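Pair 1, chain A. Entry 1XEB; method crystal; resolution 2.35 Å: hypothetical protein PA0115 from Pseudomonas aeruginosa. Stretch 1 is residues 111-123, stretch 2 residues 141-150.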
# COMPACT_ATOMS: atom_id res chain seq x y z
N THR A 111 -4.34 16.63 -0.85
CA THR A 111 -4.29 16.08 0.50
C THR A 111 -2.94 15.39 0.61
O THR A 111 -2.60 14.55 -0.21
CB THR A 111 -5.39 15.04 0.73
OG1 THR A 111 -6.66 15.62 0.44
CG2 THR A 111 -5.35 14.55 2.16
N PRO A 112 -2.14 15.76 1.63
CA PRO A 112 -0.83 15.12 1.77
C PRO A 112 -0.95 13.62 1.99
O PRO A 112 -1.91 13.15 2.58
CB PRO A 112 -0.21 15.86 2.96
CG PRO A 112 -1.38 16.33 3.72
CD PRO A 112 -2.32 16.79 2.65
N VAL A 113 0.06 12.89 1.52
CA VAL A 113 0.10 11.44 1.62
C VAL A 113 1.06 10.95 2.71
O VAL A 113 2.19 11.45 2.84
CB VAL A 113 0.52 10.81 0.26
CG1 VAL A 113 0.52 9.29 0.37
CG2 VAL A 113 -0.46 11.24 -0.84
N TYR A 114 0.61 9.97 3.49
CA TYR A 114 1.43 9.44 4.57
C TYR A 114 1.64 7.93 4.47
O TYR A 114 0.74 7.19 4.08
CB TYR A 114 0.82 9.81 5.94
CG TYR A 114 1.55 9.22 7.13
CD1 TYR A 114 1.35 7.90 7.51
CD2 TYR A 114 2.48 9.97 7.84
CE1 TYR A 114 2.07 7.33 8.57
CE2 TYR A 114 3.20 9.42 8.89
CZ TYR A 114 3.00 8.09 9.25
OH TYR A 114 3.75 7.53 10.28
N LEU A 115 2.84 7.49 4.82
CA LEU A 115 3.13 6.06 4.81
C LEU A 115 4.13 5.76 5.90
O LEU A 115 4.87 6.65 6.36
CB LEU A 115 3.68 5.61 3.44
CG LEU A 115 4.99 6.18 2.86
CD1 LEU A 115 6.19 5.68 3.62
CD2 LEU A 115 5.11 5.75 1.41
N SER A 116 4.12 4.50 6.32
CA SER A 116 5.00 3.99 7.35
C SER A 116 6.02 3.18 6.57
O SER A 116 5.72 2.08 6.09
CB SER A 116 4.22 3.09 8.29
OG SER A 116 5.09 2.40 9.16
N ALA A 117 7.21 3.75 6.43
CA ALA A 117 8.30 3.13 5.67
C ALA A 117 9.31 2.40 6.52
O ALA A 117 9.57 2.79 7.66
CB ALA A 117 9.01 4.20 4.86
N GLN A 118 9.89 1.34 5.98
CA GLN A 118 10.91 0.63 6.73
C GLN A 118 12.08 1.60 6.91
O GLN A 118 12.51 2.27 5.98
CB GLN A 118 11.36 -0.63 5.99
CG GLN A 118 10.23 -1.60 5.69
CD GLN A 118 10.71 -3.05 5.63
OE1 GLN A 118 11.85 -3.33 5.21
NE2 GLN A 118 9.83 -3.98 6.02
N ALA A 119 12.57 1.69 8.14
CA ALA A 119 13.66 2.57 8.48
C ALA A 119 14.71 2.75 7.39
O ALA A 119 15.09 3.88 7.08
CB ALA A 119 14.32 2.08 9.76
N HIS A 120 15.17 1.64 6.80
CA HIS A 120 16.21 1.73 5.78
C HIS A 120 15.83 2.32 4.41
O HIS A 120 16.50 3.24 3.94
CB HIS A 120 16.90 0.36 5.58
CG HIS A 120 16.04 -0.69 4.95
ND1 HIS A 120 15.34 -1.61 5.69
CD2 HIS A 120 15.77 -0.96 3.65
CE1 HIS A 120 14.67 -2.41 4.87
NE2 HIS A 120 14.91 -2.03 3.63
N LEU A 121 14.77 1.83 3.77
CA LEU A 121 14.42 2.40 2.47
C LEU A 121 13.82 3.79 2.62
O LEU A 121 12.85 4.14 1.96
CB LEU A 121 13.48 1.47 1.69
CG LEU A 121 12.58 0.47 2.42
CD1 LEU A 121 11.70 1.22 3.40
CD2 LEU A 121 11.73 -0.31 1.42
N GLN A 122 14.44 4.58 3.50
CA GLN A 122 13.99 5.94 3.79
C GLN A 122 14.36 6.91 2.65
O GLN A 122 13.63 7.87 2.39
CB GLN A 122 14.59 6.39 5.13
CG GLN A 122 14.11 7.73 5.65
CD GLN A 122 14.68 8.08 7.03
OE1 GLN A 122 14.67 9.24 7.45
NE2 GLN A 122 15.17 7.07 7.74
N ALA A 123 15.47 6.65 1.97
CA ALA A 123 15.90 7.51 0.86
C ALA A 123 15.01 7.25 -0.36
O ALA A 123 14.64 8.18 -1.09
CB ALA A 123 17.35 7.24 0.50
N ASP A 141 9.46 -5.96 15.17
CA ASP A 141 10.88 -5.78 15.46
C ASP A 141 11.68 -5.24 14.27
O ASP A 141 12.92 -5.33 14.27
CB ASP A 141 11.50 -7.10 15.95
CG ASP A 141 12.37 -6.90 17.20
OD1 ASP A 141 11.79 -6.58 18.27
OD2 ASP A 141 13.61 -7.05 17.10
N ILE A 142 10.99 -4.69 13.28
CA ILE A 142 11.67 -4.12 12.12
C ILE A 142 11.54 -2.61 12.23
O ILE A 142 10.44 -2.07 12.37
CB ILE A 142 11.00 -4.52 10.80
CG1 ILE A 142 11.10 -6.03 10.57
CG2 ILE A 142 11.67 -3.75 9.66
CD1 ILE A 142 12.45 -6.48 10.00
N PRO A 143 12.67 -1.89 12.18
CA PRO A 143 12.56 -0.43 12.29
C PRO A 143 11.85 0.25 11.13
O PRO A 143 12.16 0.01 9.96
CB PRO A 143 14.01 0.02 12.47
CG PRO A 143 14.81 -1.11 11.88
CD PRO A 143 14.07 -2.33 12.30
N HIS A 144 10.88 1.10 11.47
CA HIS A 144 10.07 1.84 10.52
C HIS A 144 10.12 3.31 10.90
O HIS A 144 10.56 3.67 11.98
CB HIS A 144 8.61 1.39 10.56
CG HIS A 144 8.34 0.14 9.78
ND1 HIS A 144 8.94 -1.06 10.08
CD2 HIS A 144 7.52 -0.09 8.73
CE1 HIS A 144 8.49 -1.98 9.24
NE2 HIS A 144 7.63 -1.42 8.41
N ILE A 145 9.63 4.15 10.01
CA ILE A 145 9.64 5.58 10.24
C ILE A 145 8.52 6.17 9.40
O ILE A 145 8.38 5.86 8.23
CB ILE A 145 11.03 6.16 9.85
CG1 ILE A 145 11.09 7.65 10.16
CG2 ILE A 145 11.31 5.91 8.38
CD1 ILE A 145 12.52 8.19 10.06
N GLY A 146 7.70 7.01 10.01
CA GLY A 146 6.61 7.60 9.27
C GLY A 146 7.08 8.76 8.44
O GLY A 146 7.82 9.62 8.91
N MSE A 147 6.63 8.80 7.19
CA MSE A 147 7.01 9.84 6.26
C MSE A 147 5.78 10.39 5.57
O MSE A 147 4.83 9.64 5.30
CB MSE A 147 7.97 9.28 5.21
CG MSE A 147 9.15 8.51 5.80
SE MSE A 147 10.41 7.85 4.47
CE MSE A 147 11.29 9.53 4.10
N ARG A 148 5.78 11.69 5.29
CA ARG A 148 4.65 12.28 4.59
C ARG A 148 5.16 13.11 3.42
O ARG A 148 6.25 13.67 3.46
CB ARG A 148 3.79 13.15 5.51
CG ARG A 148 4.46 14.41 5.98
CD ARG A 148 3.72 15.64 5.50
NE ARG A 148 2.34 15.67 5.96
CZ ARG A 148 1.53 16.72 5.83
NH1 ARG A 148 0.28 16.66 6.27
NH2 ARG A 148 1.99 17.83 5.27
N ARG A 149 4.34 13.17 2.38
CA ARG A 149 4.67 13.89 1.18
C ARG A 149 3.78 15.10 0.95
O ARG A 149 2.56 14.98 0.95
CB ARG A 149 4.55 12.93 -0.01
CG ARG A 149 4.73 13.57 -1.37
CD ARG A 149 4.56 12.53 -2.45
NE ARG A 149 5.10 12.97 -3.73
CZ ARG A 149 4.40 13.62 -4.65
NH1 ARG A 149 4.99 13.98 -5.78
NH2 ARG A 149 3.12 13.89 -4.45
N ALA A 150 4.42 16.25 0.77
CA ALA A 150 3.76 17.54 0.49
C ALA A 150 2.50 17.81 1.30
O ALA A 150 1.42 17.89 0.67
CB ALA A 150 3.45 17.65 -1.00
OXT ALA A 150 2.62 17.94 2.55
O HOH W 1 6.98 -3.49 6.65
O HOH W 2 14.66 -0.90 8.26

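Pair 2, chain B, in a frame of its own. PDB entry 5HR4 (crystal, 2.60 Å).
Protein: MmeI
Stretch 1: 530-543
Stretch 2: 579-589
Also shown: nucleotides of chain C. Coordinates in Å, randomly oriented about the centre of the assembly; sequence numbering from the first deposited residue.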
# COMPACT_ATOMS: atom_id res chain seq x y z
N ASN B 530 -12.72 21.89 -9.75
CA ASN B 530 -11.77 21.72 -10.84
C ASN B 530 -10.58 20.87 -10.44
O ASN B 530 -9.81 20.43 -11.30
CB ASN B 530 -11.27 23.08 -11.33
CG ASN B 530 -12.19 23.68 -12.36
OD1 ASN B 530 -13.34 23.25 -12.51
ND2 ASN B 530 -11.70 24.68 -13.09
N ILE B 531 -10.40 20.63 -9.15
CA ILE B 531 -9.28 19.81 -8.73
C ILE B 531 -9.56 18.37 -9.13
O ILE B 531 -10.71 17.91 -9.11
CB ILE B 531 -9.06 19.96 -7.22
CG1 ILE B 531 -8.71 21.42 -6.88
CG2 ILE B 531 -8.02 18.95 -6.74
CD1 ILE B 531 -8.77 21.75 -5.38
N ARG B 532 -8.50 17.67 -9.55
CA ARG B 532 -8.51 16.25 -9.85
C ARG B 532 -7.51 15.55 -8.93
O ARG B 532 -6.41 16.06 -8.70
CB ARG B 532 -8.16 16.03 -11.31
N CYS B 533 -7.90 14.38 -8.38
CA CYS B 533 -7.09 13.68 -7.38
C CYS B 533 -6.80 12.24 -7.78
O CYS B 533 -7.62 11.58 -8.43
CB CYS B 533 -7.78 13.64 -5.99
SG CYS B 533 -8.49 15.19 -5.41
N ALA B 534 -5.66 11.73 -7.33
CA ALA B 534 -5.38 10.31 -7.46
C ALA B 534 -4.48 9.85 -6.32
O ALA B 534 -3.52 10.53 -5.98
CB ALA B 534 -4.73 10.00 -8.81
N PHE B 535 -4.81 8.68 -5.75
CA PHE B 535 -4.08 8.09 -4.63
C PHE B 535 -3.75 6.63 -4.93
O PHE B 535 -4.60 5.89 -5.44
CB PHE B 535 -4.90 8.14 -3.32
CG PHE B 535 -4.93 9.49 -2.65
CD1 PHE B 535 -3.81 10.30 -2.66
CD2 PHE B 535 -6.08 9.94 -2.01
CE1 PHE B 535 -3.84 11.54 -2.04
CE2 PHE B 535 -6.11 11.16 -1.39
CZ PHE B 535 -5.00 11.96 -1.40
N VAL B 536 -2.51 6.24 -4.63
CA VAL B 536 -2.22 4.82 -4.42
C VAL B 536 -2.90 4.37 -3.12
O VAL B 536 -3.02 5.14 -2.15
CB VAL B 536 -0.70 4.58 -4.37
CG1 VAL B 536 -0.35 3.08 -4.23
CG2 VAL B 536 0.00 5.17 -5.57
N SER B 537 -3.36 3.13 -3.09
CA SER B 537 -3.93 2.66 -1.84
C SER B 537 -3.87 1.15 -1.82
O SER B 537 -3.85 0.50 -2.87
CB SER B 537 -5.36 3.19 -1.65
N THR B 538 -3.81 0.58 -0.62
CA THR B 538 -3.92 -0.87 -0.51
C THR B 538 -5.22 -1.34 -1.13
O THR B 538 -6.27 -0.72 -0.95
CB THR B 538 -3.89 -1.31 0.94
OG1 THR B 538 -4.38 -2.65 0.98
CG2 THR B 538 -4.79 -0.40 1.78
N ASN B 539 -5.16 -2.46 -1.84
CA ASN B 539 -6.35 -2.83 -2.59
C ASN B 539 -7.50 -3.16 -1.68
O ASN B 539 -8.63 -3.29 -2.17
CB ASN B 539 -6.03 -4.00 -3.54
CG ASN B 539 -5.42 -5.18 -2.83
OD1 ASN B 539 -4.87 -5.05 -1.74
ND2 ASN B 539 -5.49 -6.34 -3.46
N SER B 540 -7.24 -3.23 -0.37
CA SER B 540 -8.23 -3.66 0.62
C SER B 540 -9.40 -2.69 0.72
O SER B 540 -10.52 -3.12 1.03
CB SER B 540 -7.56 -3.81 1.98
OG SER B 540 -7.20 -5.16 2.22
N ILE B 541 -9.18 -1.39 0.46
CA ILE B 541 -10.26 -0.41 0.51
C ILE B 541 -11.21 -0.53 -0.66
O ILE B 541 -12.14 0.28 -0.77
CB ILE B 541 -9.77 1.05 0.53
CG1 ILE B 541 -9.14 1.44 -0.82
CG2 ILE B 541 -8.78 1.31 1.70
CD1 ILE B 541 -8.69 2.93 -0.86
N THR B 542 -11.02 -1.51 -1.54
CA THR B 542 -11.97 -1.78 -2.62
C THR B 542 -12.56 -3.17 -2.48
O THR B 542 -13.14 -3.70 -3.44
CB THR B 542 -11.33 -1.62 -4.01
OG1 THR B 542 -10.22 -2.51 -4.15
CG2 THR B 542 -10.85 -0.18 -4.24
N GLN B 543 -12.42 -3.79 -1.31
CA GLN B 543 -12.78 -5.18 -1.10
C GLN B 543 -13.42 -5.34 0.28
O GLN B 543 -13.17 -4.55 1.19
CB GLN B 543 -11.55 -6.10 -1.23
CG GLN B 543 -10.75 -5.94 -2.54
CD GLN B 543 -9.36 -6.56 -2.47
OE1 GLN B 543 -8.96 -7.10 -1.45
NE2 GLN B 543 -8.60 -6.47 -3.56
N ALA B 579 5.33 -6.16 1.21
CA ALA B 579 4.52 -7.20 0.59
C ALA B 579 3.06 -6.77 0.72
O ALA B 579 2.41 -7.05 1.72
CB ALA B 579 4.76 -8.53 1.24
N VAL B 580 2.57 -6.08 -0.29
CA VAL B 580 1.20 -5.58 -0.31
C VAL B 580 0.80 -5.46 -1.77
O VAL B 580 1.65 -5.33 -2.66
CB VAL B 580 1.10 -4.23 0.47
CG1 VAL B 580 2.08 -3.22 -0.07
CG2 VAL B 580 -0.33 -3.67 0.50
N HIS B 581 -0.51 -5.57 -2.03
CA HIS B 581 -1.09 -5.40 -3.34
C HIS B 581 -1.86 -4.08 -3.37
O HIS B 581 -2.52 -3.73 -2.39
CB HIS B 581 -2.02 -6.58 -3.68
CG HIS B 581 -1.29 -7.83 -4.10
ND1 HIS B 581 -1.93 -8.91 -4.67
CD2 HIS B 581 0.02 -8.15 -4.04
CE1 HIS B 581 -1.04 -9.84 -4.95
NE2 HIS B 581 0.15 -9.41 -4.58
N CYS B 582 -1.81 -3.38 -4.51
CA CYS B 582 -2.22 -1.98 -4.59
C CYS B 582 -3.31 -1.72 -5.62
O CYS B 582 -3.59 -2.54 -6.50
CB CYS B 582 -1.03 -1.09 -4.93
SG CYS B 582 0.12 -1.08 -3.61
N VAL B 583 -3.92 -0.54 -5.49
CA VAL B 583 -4.76 0.06 -6.50
C VAL B 583 -4.36 1.52 -6.60
O VAL B 583 -3.59 2.02 -5.77
CB VAL B 583 -6.26 -0.07 -6.18
CG1 VAL B 583 -6.68 -1.53 -6.20
CG2 VAL B 583 -6.55 0.53 -4.82
N ILE B 584 -4.83 2.18 -7.65
CA ILE B 584 -4.72 3.62 -7.83
C ILE B 584 -6.11 4.14 -8.16
O ILE B 584 -6.75 3.62 -9.07
CB ILE B 584 -3.73 4.02 -8.94
CG1 ILE B 584 -2.34 3.45 -8.69
CG2 ILE B 584 -3.66 5.53 -9.06
CD1 ILE B 584 -1.36 3.71 -9.81
N ILE B 585 -6.57 5.15 -7.42
CA ILE B 585 -7.94 5.64 -7.56
C ILE B 585 -7.88 7.11 -7.92
O ILE B 585 -7.56 7.96 -7.07
CB ILE B 585 -8.77 5.43 -6.29
CG1 ILE B 585 -8.95 3.93 -6.01
CG2 ILE B 585 -10.13 6.07 -6.47
CD1 ILE B 585 -9.43 3.57 -4.59
N GLY B 586 -8.21 7.43 -9.18
CA GLY B 586 -8.38 8.82 -9.59
C GLY B 586 -9.82 9.26 -9.40
O GLY B 586 -10.75 8.58 -9.84
N PHE B 587 -10.01 10.41 -8.75
CA PHE B 587 -11.36 10.82 -8.40
C PHE B 587 -11.44 12.34 -8.35
O PHE B 587 -10.43 13.05 -8.40
CB PHE B 587 -11.79 10.21 -7.05
CG PHE B 587 -10.96 10.66 -5.89
CD1 PHE B 587 -9.71 10.11 -5.66
CD2 PHE B 587 -11.41 11.67 -5.06
CE1 PHE B 587 -8.93 10.54 -4.62
CE2 PHE B 587 -10.63 12.10 -4.01
CZ PHE B 587 -9.39 11.53 -3.79
N GLY B 588 -12.67 12.83 -8.26
CA GLY B 588 -12.91 14.26 -8.23
C GLY B 588 -14.40 14.50 -8.19
O GLY B 588 -15.19 13.56 -8.02
N LEU B 589 -14.78 15.75 -8.38
CA LEU B 589 -16.19 16.10 -8.32
C LEU B 589 -16.87 16.14 -9.68
O LEU B 589 -18.10 16.20 -9.73
CB LEU B 589 -16.38 17.44 -7.60
CG LEU B 589 -16.16 17.34 -6.08
CD1 LEU B 589 -16.72 18.54 -5.40
CD2 LEU B 589 -16.78 16.07 -5.51
P DA C 7 -0.41 -4.18 7.48
OP1 DA C 7 0.71 -4.00 8.45
OP2 DA C 7 -1.56 -3.25 7.51
O5' DA C 7 0.22 -4.27 6.02
C5' DA C 7 0.28 -3.18 5.19
C4' DA C 7 1.44 -3.40 4.28
O4' DA C 7 1.57 -2.32 3.37
C3' DA C 7 2.78 -3.54 4.98
O3' DA C 7 3.47 -4.59 4.36
C2' DA C 7 3.45 -2.19 4.74
C1' DA C 7 2.88 -1.79 3.39
N9 DA C 7 2.70 -0.36 3.18
C8 DA C 7 2.24 0.54 4.08
N7 DA C 7 2.11 1.74 3.60
C5 DA C 7 2.49 1.61 2.27
C6 DA C 7 2.56 2.54 1.19
N6 DA C 7 2.25 3.83 1.31
N1 DA C 7 2.97 2.08 -0.00
C2 DA C 7 3.29 0.79 -0.11
N3 DA C 7 3.25 -0.17 0.82
C4 DA C 7 2.84 0.32 2.00
P DC C 8 4.60 -5.47 5.11
OP1 DC C 8 5.18 -4.81 6.29
OP2 DC C 8 5.52 -5.80 3.99
O5' DC C 8 3.84 -6.80 5.54
C5' DC C 8 2.49 -6.76 6.00
C4' DC C 8 2.19 -7.99 6.83
O4' DC C 8 1.39 -8.94 6.06
C3' DC C 8 3.42 -8.76 7.30
O3' DC C 8 3.17 -9.28 8.60
C2' DC C 8 3.53 -9.87 6.25
C1' DC C 8 2.06 -10.18 5.99
N1 DC C 8 1.78 -10.78 4.63
C2 DC C 8 1.26 -12.08 4.52
O2 DC C 8 1.04 -12.74 5.53
N3 DC C 8 1.02 -12.59 3.29
C4 DC C 8 1.26 -11.86 2.21
N4 DC C 8 0.99 -12.40 1.02
C5 DC C 8 1.78 -10.53 2.29
C6 DC C 8 2.02 -10.04 3.51
P DG C 6 -6.13 -6.46 4.91
OP1 DG C 6 -5.99 -5.17 4.18
OP2 DG C 6 -6.38 -7.72 4.14
O5' DG C 6 -4.85 -6.60 5.88
C5' DG C 6 -4.60 -5.57 6.84
C4' DG C 6 -3.36 -5.86 7.65
O4' DG C 6 -3.54 -7.07 8.44
C3' DG C 6 -2.09 -6.08 6.85
O3' DG C 6 -1.00 -5.67 7.63
C2' DG C 6 -2.09 -7.60 6.64
C1' DG C 6 -2.73 -8.11 7.94
N9 DG C 6 -3.57 -9.30 7.76
C8 DG C 6 -4.29 -9.64 6.64
N7 DG C 6 -4.94 -10.76 6.76
C5 DG C 6 -4.63 -11.20 8.03
C6 DG C 6 -5.05 -12.37 8.72
O6 DG C 6 -5.80 -13.26 8.32
N1 DG C 6 -4.50 -12.43 10.00
C2 DG C 6 -3.66 -11.50 10.54
N2 DG C 6 -3.23 -11.73 11.80
N3 DG C 6 -3.26 -10.40 9.91
C4 DG C 6 -3.79 -10.32 8.66

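Two antiparallel strands joined by the same ladder of hydrogen bonds can carry quite different side chains, and pairs 1 and 2 illustrate how. Fourteen central residues superpose with an RMSD of 0.5 Å, and the strand directions lie at 147° in pair 1 and 161° in pair 2. The register is common to both: V113(A), L115(A) and A117(A) face R149(A), M147(A) and I145(A) in hydrogen-bonded pairs, just as C533(B), F535(B) and S537(B) face F587(B), I585(B) and V583(B). Each such pair is closed by two backbone bonds, though V113(A) N to R149(A) O, at 3.3 Å, is weak; in the middle of the ladder M147(A) N to L115(A) O and I585(B) N to F535(B) O are both 2.9 Å. The ladder ends alike, with A119(A) N donating to P143(A) O at 2.5 Å and its counterpart N539(B) N donating to H581(B) O at 3.0 Å. Because this scaffold uses only main-chain atoms, it leaves the side chains free to vary.

On the sheet face carrying V113(A), L115(A) and A117(A), pair 1 relies on a long, flexible chain. The selenomethionine M147(A) brings its SE to 3.9 Å from A117(A) CB, and its CE lies 3.7 Å from Q122(A) CG. At the matching position, I585(B) is branched and shorter; its CD1 meets I541(B) CD1 at 3.9 Å. Pair 2 adds aromatic bulk on the same face, from F535(B) in the I585(B) bridge and from F587(B) two residues along. F587(B), in the p rotamer, lays its ring face over C533(B) CB, 3.7 Å from the ring centroid, while F535(B) CD2 approaches F587(B) CE1 at 3.9 Å. R149(A), the counterpart of F587(B), instead leads its end away from the opposing strand.

The other face shows size being redistributed across the strands. Y114(A) extends its ring along the sheet until OH lies 3.0 Å from G146(A) CA; an ideal CB on that glycine would sit 1.8 Å from Y114(A) OH, a clash. In pair 2 the small residues have changed places: A534(B) matches Y114(A), and I584(B) occupies the glycine position, where its CG1 packs against V536(B) CG2 at 4.3 Å. Pair 2 has its glycine two residues further on, at G586(B), opposite A534(B), with its CA 3.9 Å from A534(B) CB, whereas its counterpart R148(A) sends NH1 to 3.1 Å from P112(A) CG.

Near the end of the ladder, H144(A) receives Q118(A) CA over its ring face, 4.0 Å from the centroid. The matching C582(B) and T538(B) have no ring to offer, and C582(B) SG lies instead 4.2 Å from V536(B) CG1.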